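Local coordinates for caspase recruitment domain-containing protein 19 (Homo sapiens, PDB 4DWN) that associates with BCL10 through its caspase recruitment domain (CARD) and inhibits BCL10-induced activation of NF-kappa-B, at residues V12-F17 with R95-H100. Residues are numbered along the deposited sequence; the frame is centred on the assembly and turned at random.
Sequences VQDTPF and RLPSRH. With SO4 (sulfate ion), chain C; SO4 (sulfate ion), chain D.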
ATOM      1  N   VAL A  12       6.983  -7.729   1.621  1.00 13.40           N
ATOM      2  CA  VAL A  12       7.998  -7.688   2.658  1.00 13.05           C
ATOM      3  C   VAL A  12       9.305  -7.148   2.068  1.00 12.48           C
ATOM      4  O   VAL A  12       9.952  -6.267   2.669  1.00 15.82           O
ATOM      5  CB  VAL A  12       8.226  -9.125   3.243  1.00 13.58           C
ATOM      6  CG1 VAL A  12       9.543  -9.172   4.077  1.00 17.37           C
ATOM      7  CG2 VAL A  12       7.051  -9.551   4.040  1.00 17.36           C
ATOM      8  N   GLN A  13       9.697  -7.639   0.896  1.00 14.54           N
ATOM      9  CA  GLN A  13      10.925  -7.204   0.258  1.00 14.68           C
ATOM     10  C   GLN A  13      10.929  -5.701  -0.072  1.00 15.51           C
ATOM     11  O   GLN A  13      11.972  -5.012   0.034  1.00 16.30           O
ATOM     12  CB  GLN A  13      11.152  -7.974  -1.033  1.00 18.21           C
ATOM     13  CG  GLN A  13      12.427  -7.537  -1.735  1.00 20.06           C
ATOM     14  CD  GLN A  13      12.669  -8.281  -3.044  1.00 30.38           C
ATOM     15  OE1 GLN A  13      11.839  -9.039  -3.498  1.00 23.06           O
ATOM     16  NE2 GLN A  13      13.825  -8.069  -3.635  1.00 30.46           N
ATOM     17  N   ASP A  14       9.782  -5.223  -0.525  1.00 15.04           N
ATOM     18  CA  ASP A  14       9.624  -3.841  -0.993  1.00 14.27           C
ATOM     19  C   ASP A  14       9.336  -2.814   0.080  1.00 11.89           C
ATOM     20  O   ASP A  14       9.365  -1.610  -0.201  1.00 12.75           O
ATOM     21  CB  ASP A  14       8.505  -3.777  -2.037  1.00 12.62           C
ATOM     22  CG  ASP A  14       8.853  -4.447  -3.317  1.00 14.74           C
ATOM     23  OD1 ASP A  14      10.044  -4.493  -3.673  1.00 14.04           O
ATOM     24  OD2 ASP A  14       7.922  -4.877  -4.036  1.00 14.72           O
ATOM     25  N   THR A  15       8.996  -3.253   1.287  1.00 13.53           N
ATOM     26  CA  THR A  15       8.521  -2.336   2.318  1.00 11.50           C
ATOM     27  C   THR A  15       9.520  -1.212   2.672  1.00 13.38           C
ATOM     28  O   THR A  15       9.123  -0.021   2.710  1.00 11.77           O
ATOM     29  CB  THR A  15       7.992  -3.088   3.531  1.00 13.51           C
ATOM     30  OG1 THR A  15       6.709  -3.658   3.184  1.00 19.44           O
ATOM     31  CG2 THR A  15       7.755  -2.125   4.738  1.00 18.26           C
ATOM     32  N   PRO A  16      10.811  -1.552   2.853  1.00 14.04           N
ATOM     33  CA  PRO A  16      11.740  -0.460   3.204  1.00 14.60           C
ATOM     34  C   PRO A  16      11.855   0.597   2.083  1.00 14.75           C
ATOM     35  O   PRO A  16      11.862   1.812   2.320  1.00 15.65           O
ATOM     36  CB  PRO A  16      13.059  -1.191   3.446  1.00 19.00           C
ATOM     37  CG  PRO A  16      12.553  -2.522   4.012  1.00 17.81           C
ATOM     38  CD  PRO A  16      11.393  -2.874   3.152  1.00 17.62           C
ATOM     39  N   PHE A  17      11.896   0.110   0.856  1.00 12.88           N
ATOM     40  CA  PHE A  17      11.911   0.991  -0.311  1.00 11.04           C
ATOM     41  C   PHE A  17      10.624   1.860  -0.352  1.00 12.39           C
ATOM     42  O   PHE A  17      10.675   3.083  -0.521  1.00 14.39           O
ATOM     43  CB  PHE A  17      11.987   0.144  -1.592  1.00 12.75           C
ATOM     44  CG  PHE A  17      12.138   0.937  -2.846  1.00 17.73           C
ATOM     45  CD1 PHE A  17      13.385   1.368  -3.274  1.00 20.05           C
ATOM     46  CD2 PHE A  17      11.038   1.190  -3.639  1.00 15.97           C
ATOM     47  CE1 PHE A  17      13.512   2.084  -4.455  1.00 19.38           C
ATOM     48  CE2 PHE A  17      11.165   1.893  -4.821  1.00 22.70           C
ATOM     49  CZ  PHE A  17      12.403   2.337  -5.214  1.00 21.70           C
ATOM     50  N   ARG A  95       9.676   0.671 -10.401  1.00 14.29           N
ATOM     51  CA  ARG A  95      11.022   0.672  -9.823  1.00 19.24           C
ATOM     52  C   ARG A  95      11.199  -0.247  -8.617  1.00 18.41           C
ATOM     53  O   ARG A  95      12.282  -0.283  -8.029  1.00 20.14           O
ATOM     54  CB  ARG A  95      11.375   2.106  -9.418  1.00 18.70           C
ATOM     55  CG  ARG A  95      11.320   3.043 -10.576  1.00 20.71           C
ATOM     56  CD  ARG A  95      11.559   4.492 -10.157  1.00 29.90           C
ATOM     57  NE  ARG A  95      12.789   4.530  -9.379  1.00 31.82           N
ATOM     58  CZ  ARG A  95      12.966   5.162  -8.221  1.00 37.13           C
ATOM     59  NH1 ARG A  95      14.145   5.058  -7.616  1.00 37.10           N
ATOM     60  NH2 ARG A  95      12.011   5.906  -7.688  1.00 33.08           N
ATOM     61  N   LEU A  96      10.160  -0.979  -8.213  1.00 16.27           N
ATOM     62  CA  LEU A  96      10.269  -1.791  -6.995  1.00 13.61           C
ATOM     63  C   LEU A  96      11.373  -2.835  -7.049  1.00 17.49           C
ATOM     64  O   LEU A  96      11.578  -3.483  -8.071  1.00 20.10           O
ATOM     65  CB  LEU A  96       8.961  -2.482  -6.688  1.00 19.16           C
ATOM     66  CG  LEU A  96       7.796  -1.515  -6.406  1.00 16.14           C
ATOM     67  CD1 LEU A  96       6.521  -2.302  -6.124  1.00 27.16           C
ATOM     68  CD2 LEU A  96       8.187  -0.535  -5.298  1.00 21.01           C
ATOM     69  N   PRO A  97      12.102  -2.993  -5.932  1.00 17.03           N
ATOM     70  CA  PRO A  97      13.118  -4.044  -5.819  1.00 17.02           C
ATOM     71  C   PRO A  97      12.592  -5.402  -6.261  1.00 21.48           C
ATOM     72  O   PRO A  97      13.332  -6.116  -6.912  1.00 19.11           O
ATOM     73  CB  PRO A  97      13.456  -4.057  -4.322  1.00 15.41           C
ATOM     74  CG  PRO A  97      13.225  -2.624  -3.902  1.00 19.22           C
ATOM     75  CD  PRO A  97      12.040  -2.158  -4.714  1.00 15.87           C
ATOM     76  N   SER A  98      11.344  -5.749  -5.925  1.00 16.94           N
ATOM     77  CA  SER A  98      10.829  -7.091  -6.202  1.00 19.33           C
ATOM     78  C   SER A  98      10.626  -7.351  -7.687  1.00 23.44           C
ATOM     79  O   SER A  98      10.464  -8.505  -8.086  1.00 28.59           O
ATOM     80  CB  SER A  98       9.506  -7.367  -5.476  1.00 21.63           C
ATOM     81  OG  SER A  98       8.494  -6.472  -5.891  1.00 19.26           O
ATOM     82  N   ARG A  99      10.673  -6.305  -8.494  1.00 21.22           N
ATOM     83  CA  ARG A  99      10.531  -6.479  -9.938  1.00 20.15           C
ATOM     84  C   ARG A  99      11.869  -6.890 -10.536  1.00 34.72           C
ATOM     85  O   ARG A  99      11.896  -7.600 -11.530  1.00 32.94           O
ATOM     86  CB  ARG A  99      10.037  -5.169 -10.577  1.00 30.64           C
ATOM     87  CG  ARG A  99       9.526  -5.299 -12.023  1.00 45.92           C
ATOM     88  CD  ARG A  99       8.627  -4.108 -12.440  1.00 29.29           C
ATOM     89  NE  ARG A  99       7.795  -3.689 -11.334  1.00 33.10           N
ATOM     90  CZ  ARG A  99       6.658  -4.276 -10.996  1.00 28.00           C
ATOM     91  NH1 ARG A  99       5.969  -3.836  -9.946  1.00 29.74           N
ATOM     92  NH2 ARG A  99       6.207  -5.320 -11.707  1.00 34.22           N
ATOM     93  N   HIS A 100      12.971  -6.464  -9.907  1.00 32.71           N
ATOM     94  CA  HIS A 100      14.296  -6.565 -10.511  1.00 36.82           C
ATOM     95  C   HIS A 100      15.209  -7.489  -9.713  1.00 36.89           C
ATOM     96  O   HIS A 100      16.413  -7.292  -9.640  1.00 52.16           O
ATOM     97  CB  HIS A 100      14.893  -5.151 -10.654  1.00 31.00           C
ATOM     98  CG  HIS A 100      13.959  -4.182 -11.313  1.00 48.86           C
ATOM     99  ND1 HIS A 100      13.607  -4.277 -12.643  1.00 45.94           N
ATOM    100  CD2 HIS A 100      13.263  -3.123 -10.818  1.00 43.45           C
ATOM    101  CE1 HIS A 100      12.755  -3.313 -12.948  1.00 40.35           C
ATOM    102  NE2 HIS A 100      12.526  -2.601 -11.854  1.00 34.48           N
ATOM    103  OXT HIS A 100      14.762  -8.470  -9.120  1.00 45.56           O
TER
HETATM  104  S   SO4 C 101       2.794  -6.160 -10.511  1.00 30.86           S
HETATM  105  O1  SO4 C 101       3.899  -5.560  -9.690  1.00 29.56           O
HETATM  106  O2  SO4 C 101       2.651  -7.578 -10.150  1.00 28.50           O
HETATM  107  O3  SO4 C 101       1.506  -5.457 -10.192  1.00 22.80           O
HETATM  108  O4  SO4 C 101       3.116  -6.043 -11.975  1.00 32.42           O
HETATM  109  S   SO4 D 102      14.482   7.973  -5.305  1.00 34.20           S
HETATM  110  O1  SO4 D 102      14.223   6.587  -5.616  1.00 34.12           O
HETATM  111  O2  SO4 D 102      13.215   8.496  -4.790  1.00 53.71           O
HETATM  112  O3  SO4 D 102      15.484   8.017  -4.260  1.00 30.02           O
HETATM  113  O4  SO4 D 102      14.881   8.693  -6.507  1.00 40.32           O
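D14 and S98 form the polar centre of a helix-to-tail contact in this all-helical CARD: the later turns of the N-terminal helix 7-19 meet the 3-10 turn 97-99 that follows helix 90-94. Aspartate suits its place by offering two acceptors on a short arm. OD1 accepts the backbone N-H of S98 on its syn lone pair (N to OD1 2.9 Å), and OD2 takes the hydroxyl of S98 (OG to OD2 2.5 Å), 16° out of the carboxylate plane. Serine fits because its OG, lodged between backbone N and carbonyl carbon (chi1 61°), reaches the same carboxylate as its amide. Y82 OH also hydrogen-bonds to OD2, so the buried carboxylate is well satisfied; R10 NE hydrogen-bonds to S98 OG.

Beside this polar grip, F17 packs on P97 and L96. Its CG lies anti to the backbone N (chi1 -175°), carrying the ring out to P97. Proline, with no N-H, lays apolar CD over one ring face in a CH-pi contact, 3.9 Å from the centroid. L96 CD2 comes obliquely to F17 CD2 at 3.7 Å. The F17 rim, at CZ, points at the R95 guanidinium face, the planes steeply inclined and unstacked. A sulfate, probably from the crystallisation liquor, meets the guanidinium edge at NH1 (2.5 Å to O1), more weakly at NH2; R23 holds it too.

With D14 replaced by alanine, the S98 amide and hydroxyl would probably lose their shared acceptor, and Y82 OH its bond to OD2. Two bonds to one carboxylate are likely to hold the turn in place and limit its rotation.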